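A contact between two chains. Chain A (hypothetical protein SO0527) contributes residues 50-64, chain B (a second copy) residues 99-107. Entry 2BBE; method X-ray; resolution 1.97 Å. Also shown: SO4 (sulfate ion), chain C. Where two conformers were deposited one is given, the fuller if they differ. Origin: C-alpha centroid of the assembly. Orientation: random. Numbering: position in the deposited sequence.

Chain A, residues 50-64: YELNVSRDEPRRVTF
Chain B 99-107: HVETYHQVI

Strand 50-55 of chain A pairs antiparallel with strand 99-107 of chain B, their N-to-C directions 134° apart and their axes 4.3 Å apart at closest approach; the two stretches bury 863 Å² in all. N53(A) lies opposite Q105(B) and S55(A) opposite Y103(B), as non-hydrogen-bonded pairs with CA atoms 4.3 Å apart. Between them V54(A) and H104(B) bond reciprocally, V54(A) N to H104(B) O at 2.8 Å and H104(B) N to V54(A) O at 2.9 Å. Toward the start of the chain A strand, V106(B) N gives a 2.7 Å bond to L52(A) O; beyond its other end, R56(A) N reaches T102(B) O at 2.8 Å.

Y103(B) covers the most surface. Its backbone is extended (phi/psi -145/161), with chi1 m (-67°) and chi2 89°, which carries the ring across the chain A hairpin. Y103(B) CD2 lies 3.6 Å from N53(A) CB, and the hydroxyl reaches the second hairpin strand, where Y103(B) OH and T63(A) OG1 hydrogen-bond at 2.8 Å. The loop 56-60 links the two hairpin strands and closes with a type I turn from E58(A) to R61(A), and T63(A) N to N53(A) O (2.8 Å) and S55(A) N to R61(A) O (3.0 Å) hold the strands together.

R56(A), phi/psi -81/-20, follows the strand with its CA-to-CB bond toward chain B and chi1 to chi3 m, t, p. Its CD sits over the H104(B) ring, 3.9 Å from the centroid and 18° off the normal, while R56(A) NH1 bonds T102(B) OG1 at 2.8 Å. Another edge of the guanidinium holds a sulfate, probably from the crystallisation liquor, through R56(A) NE to SO4 O4 (2.8 Å) and R56(A) NH2 to SO4 O2 (3.1 Å). D57(A), chi1 m, continues the pairing with a side chain: T102(B) N donates to D57(A) OD2 at 2.9 Å, almost straight at 175°.

V106(B), chi1 t, shares a face of the sheet with L52(A), V54(A) and H104(B). Its CG2 packs 3.6 Å from V54(A) CG1, and its CB lies 4.0 Å from L52(A) CB. Between the strands, where L52(A) N and V106(B) O stand 4.2 Å apart, water 1 bridges them, accepting from L52(A) N at 2.9 Å and donating to V106(B) O at 2.5 Å; it also accepts from Q105(B) NE2 at 3.1 Å.

E101(B), chi1 t, brings its carboxylate to the turn. S55(A) OG donates a very short 2.5 Å bond to E101(B) OE2 while accepting from E58(A) N at 2.8 Å, and R61(A) NH1 forms a salt bridge to E101(B) OE2 at 3.2 Å. H99(B) NE2 donates to E101(B) OE1 at 2.8 Å.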

# COMPACT_ATOMS: atom_id res chain seq x y z
N TYR A 50 -7.84 2.76 3.57
CA TYR A 50 -9.15 3.41 3.45
C TYR A 50 -9.05 4.59 2.50
O TYR A 50 -8.84 5.75 2.92
CB TYR A 50 -9.61 3.85 4.84
CG TYR A 50 -11.08 4.16 4.97
CD1 TYR A 50 -12.05 3.16 4.80
CD2 TYR A 50 -11.49 5.44 5.33
CE1 TYR A 50 -13.42 3.43 4.96
CE2 TYR A 50 -12.85 5.73 5.51
CZ TYR A 50 -13.80 4.72 5.32
OH TYR A 50 -15.11 5.04 5.51
N GLU A 51 -9.19 4.29 1.21
CA GLU A 51 -8.88 5.24 0.15
C GLU A 51 -10.15 5.63 -0.59
O GLU A 51 -10.93 4.77 -1.00
CB GLU A 51 -7.88 4.63 -0.83
CG GLU A 51 -6.53 4.34 -0.18
CD GLU A 51 -5.58 3.64 -1.14
OE1 GLU A 51 -5.96 3.41 -2.32
OE2 GLU A 51 -4.45 3.34 -0.71
N LEU A 52 -10.34 6.94 -0.75
CA LEU A 52 -11.49 7.49 -1.47
C LEU A 52 -11.10 7.86 -2.91
O LEU A 52 -9.97 8.29 -3.18
CB LEU A 52 -12.01 8.73 -0.72
CG LEU A 52 -13.36 9.32 -1.16
CD1 LEU A 52 -14.51 8.26 -1.08
CD2 LEU A 52 -13.68 10.57 -0.31
N ASN A 53 -12.04 7.68 -3.84
CA ASN A 53 -11.76 7.78 -5.27
C ASN A 53 -12.97 8.38 -5.99
O ASN A 53 -14.13 8.04 -5.67
CB ASN A 53 -11.47 6.38 -5.85
CG ASN A 53 -10.39 5.62 -5.06
OD1 ASN A 53 -10.69 4.92 -4.07
ND2 ASN A 53 -9.16 5.76 -5.48
N VAL A 54 -12.72 9.25 -6.96
CA VAL A 54 -13.78 9.82 -7.80
C VAL A 54 -13.65 9.29 -9.22
O VAL A 54 -12.55 9.28 -9.80
CB VAL A 54 -13.79 11.39 -7.78
CG1 VAL A 54 -14.24 11.86 -6.42
CG2 VAL A 54 -12.38 11.97 -8.10
N SER A 55 -14.77 8.81 -9.75
CA SER A 55 -14.78 8.17 -11.07
C SER A 55 -14.46 9.12 -12.21
O SER A 55 -15.02 10.23 -12.28
CB SER A 55 -16.13 7.50 -11.34
OG SER A 55 -16.18 6.95 -12.65
N ARG A 56 -13.58 8.67 -13.10
CA ARG A 56 -13.30 9.39 -14.34
C ARG A 56 -14.37 9.08 -15.40
O ARG A 56 -14.52 9.83 -16.37
CB ARG A 56 -11.92 8.97 -14.88
CG ARG A 56 -10.76 9.41 -13.97
CD ARG A 56 -9.42 8.86 -14.47
NE ARG A 56 -8.99 9.41 -15.76
CZ ARG A 56 -8.86 8.71 -16.89
NH1 ARG A 56 -9.22 7.43 -16.93
NH2 ARG A 56 -8.39 9.30 -18.00
N ASP A 57 -15.08 7.97 -15.22
CA ASP A 57 -16.08 7.54 -16.22
C ASP A 57 -17.50 7.99 -15.93
O ASP A 57 -18.29 8.20 -16.86
CB ASP A 57 -16.05 6.02 -16.35
CG ASP A 57 -14.68 5.50 -16.72
OD1 ASP A 57 -14.16 5.94 -17.77
OD2 ASP A 57 -14.13 4.69 -15.95
N GLU A 58 -17.83 8.10 -14.65
CA GLU A 58 -19.15 8.53 -14.20
C GLU A 58 -18.89 9.52 -13.07
O GLU A 58 -18.71 9.14 -11.92
CB GLU A 58 -19.99 7.33 -13.71
CG GLU A 58 -21.27 7.73 -12.94
CD GLU A 58 -22.08 8.79 -13.70
OE1 GLU A 58 -22.70 8.41 -14.72
OE2 GLU A 58 -22.05 9.99 -13.30
N PRO A 59 -18.83 10.81 -13.39
CA PRO A 59 -18.33 11.71 -12.36
C PRO A 59 -19.24 11.87 -11.11
O PRO A 59 -18.77 12.44 -10.13
CB PRO A 59 -18.11 13.02 -13.11
CG PRO A 59 -17.99 12.58 -14.58
CD PRO A 59 -19.06 11.52 -14.66
N ARG A 60 -20.47 11.34 -11.13
CA ARG A 60 -21.30 11.26 -9.90
C ARG A 60 -20.90 10.11 -8.97
O ARG A 60 -21.36 10.04 -7.82
CB ARG A 60 -22.80 11.18 -10.23
CG ARG A 60 -23.42 12.51 -10.67
CD ARG A 60 -24.90 12.37 -10.99
NE ARG A 60 -25.39 13.51 -11.77
CZ ARG A 60 -26.56 13.58 -12.39
NH1 ARG A 60 -27.42 12.57 -12.34
NH2 ARG A 60 -26.87 14.67 -13.08
N ARG A 61 -20.06 9.19 -9.45
CA ARG A 61 -19.64 8.02 -8.65
C ARG A 61 -18.42 8.31 -7.77
O ARG A 61 -17.39 8.78 -8.28
CB ARG A 61 -19.34 6.83 -9.57
CG ARG A 61 -18.78 5.59 -8.82
CD ARG A 61 -18.98 4.32 -9.62
NE ARG A 61 -20.40 3.98 -9.70
CZ ARG A 61 -21.14 3.95 -10.80
NH1 ARG A 61 -20.61 4.19 -12.00
NH2 ARG A 61 -22.43 3.63 -10.68
N VAL A 62 -18.53 8.01 -6.47
CA VAL A 62 -17.45 8.16 -5.51
C VAL A 62 -17.30 6.79 -4.80
O VAL A 62 -18.32 6.23 -4.37
CB VAL A 62 -17.77 9.28 -4.49
CG1 VAL A 62 -16.54 9.64 -3.69
CG2 VAL A 62 -18.31 10.55 -5.21
N THR A 63 -16.08 6.27 -4.70
CA THR A 63 -15.87 4.88 -4.26
C THR A 63 -14.76 4.75 -3.22
O THR A 63 -13.66 5.28 -3.42
CB THR A 63 -15.54 3.99 -5.48
OG1 THR A 63 -16.65 4.02 -6.39
CG2 THR A 63 -15.22 2.52 -5.09
N PHE A 64 -15.04 4.03 -2.13
CA PHE A 64 -14.01 3.66 -1.17
C PHE A 64 -13.38 2.31 -1.52
O PHE A 64 -14.08 1.33 -1.83
CB PHE A 64 -14.59 3.56 0.27
CG PHE A 64 -14.41 4.81 1.09
CD1 PHE A 64 -13.12 5.29 1.38
CD2 PHE A 64 -15.51 5.49 1.61
CE1 PHE A 64 -12.95 6.45 2.16
CE2 PHE A 64 -15.35 6.63 2.40
CZ PHE A 64 -14.07 7.12 2.65
N HIS B 99 -17.34 -5.17 -15.31
CA HIS B 99 -17.39 -3.72 -15.25
C HIS B 99 -15.99 -3.20 -14.99
O HIS B 99 -15.26 -3.72 -14.14
CB HIS B 99 -18.33 -3.24 -14.13
CG HIS B 99 -18.54 -1.76 -14.12
ND1 HIS B 99 -19.49 -1.13 -14.90
CD2 HIS B 99 -17.92 -0.78 -13.43
CE1 HIS B 99 -19.45 0.17 -14.69
NE2 HIS B 99 -18.50 0.42 -13.80
N VAL B 100 -15.59 -2.16 -15.72
CA VAL B 100 -14.29 -1.56 -15.50
C VAL B 100 -14.54 -0.08 -15.21
O VAL B 100 -15.32 0.57 -15.92
CB VAL B 100 -13.37 -1.68 -16.74
CG1 VAL B 100 -12.05 -0.89 -16.53
CG2 VAL B 100 -13.10 -3.15 -17.10
N GLU B 101 -13.93 0.44 -14.15
CA GLU B 101 -14.07 1.86 -13.83
C GLU B 101 -12.72 2.43 -13.44
O GLU B 101 -12.02 1.83 -12.63
CB GLU B 101 -15.05 2.07 -12.66
CG GLU B 101 -15.49 3.55 -12.50
CD GLU B 101 -17.01 3.71 -12.45
OE1 GLU B 101 -17.73 2.69 -12.38
OE2 GLU B 101 -17.49 4.87 -12.46
N THR B 102 -12.36 3.59 -13.99
CA THR B 102 -11.13 4.27 -13.56
C THR B 102 -11.47 5.49 -12.72
O THR B 102 -12.57 6.05 -12.83
CB THR B 102 -10.22 4.70 -14.75
OG1 THR B 102 -10.92 5.66 -15.54
CG2 THR B 102 -9.84 3.47 -15.60
N TYR B 103 -10.52 5.88 -11.87
CA TYR B 103 -10.73 6.88 -10.85
C TYR B 103 -9.46 7.72 -10.64
O TYR B 103 -8.36 7.28 -11.00
CB TYR B 103 -10.97 6.17 -9.51
CG TYR B 103 -12.23 5.36 -9.38
CD1 TYR B 103 -12.27 4.00 -9.75
CD2 TYR B 103 -13.38 5.93 -8.81
CE1 TYR B 103 -13.45 3.23 -9.56
CE2 TYR B 103 -14.56 5.18 -8.64
CZ TYR B 103 -14.58 3.84 -9.01
OH TYR B 103 -15.73 3.10 -8.82
N HIS B 104 -9.64 8.90 -10.03
CA HIS B 104 -8.58 9.64 -9.34
C HIS B 104 -8.81 9.52 -7.84
O HIS B 104 -9.96 9.55 -7.36
CB HIS B 104 -8.59 11.12 -9.71
CG HIS B 104 -8.14 11.39 -11.11
ND1 HIS B 104 -8.90 12.09 -12.01
CD2 HIS B 104 -7.00 11.05 -11.76
CE1 HIS B 104 -8.25 12.19 -13.16
NE2 HIS B 104 -7.10 11.55 -13.03
N GLN B 105 -7.71 9.43 -7.09
CA GLN B 105 -7.79 9.30 -5.66
C GLN B 105 -8.04 10.65 -5.02
O GLN B 105 -7.51 11.66 -5.48
CB GLN B 105 -6.52 8.64 -5.09
CG GLN B 105 -6.67 8.22 -3.61
CD GLN B 105 -5.39 7.61 -3.02
OE1 GLN B 105 -4.37 7.47 -3.70
NE2 GLN B 105 -5.44 7.26 -1.75
N VAL B 106 -8.88 10.65 -3.99
CA VAL B 106 -9.15 11.82 -3.14
C VAL B 106 -8.36 11.69 -1.83
O VAL B 106 -8.58 10.75 -1.04
CB VAL B 106 -10.67 11.93 -2.78
CG1 VAL B 106 -10.95 13.20 -1.89
CG2 VAL B 106 -11.51 11.94 -4.03
N ILE B 107 -7.46 12.64 -1.60
CA ILE B 107 -6.62 12.67 -0.41
C ILE B 107 -7.24 13.60 0.64
O ILE B 107 -7.44 14.78 0.38
CB ILE B 107 -5.17 13.14 -0.75
CG1 ILE B 107 -4.57 12.26 -1.88
CG2 ILE B 107 -4.26 13.11 0.49
CD1 ILE B 107 -4.27 10.78 -1.44
S SO4 C . -8.24 12.89 -17.00
O1 SO4 C . -8.88 13.41 -18.21
O2 SO4 C . -7.11 12.00 -17.37
O3 SO4 C . -7.75 14.02 -16.19
O4 SO4 C . -9.28 12.18 -16.25
O HOH W 1 -7.89 8.45 -0.21
O HOH W 2 -11.80 4.85 -18.13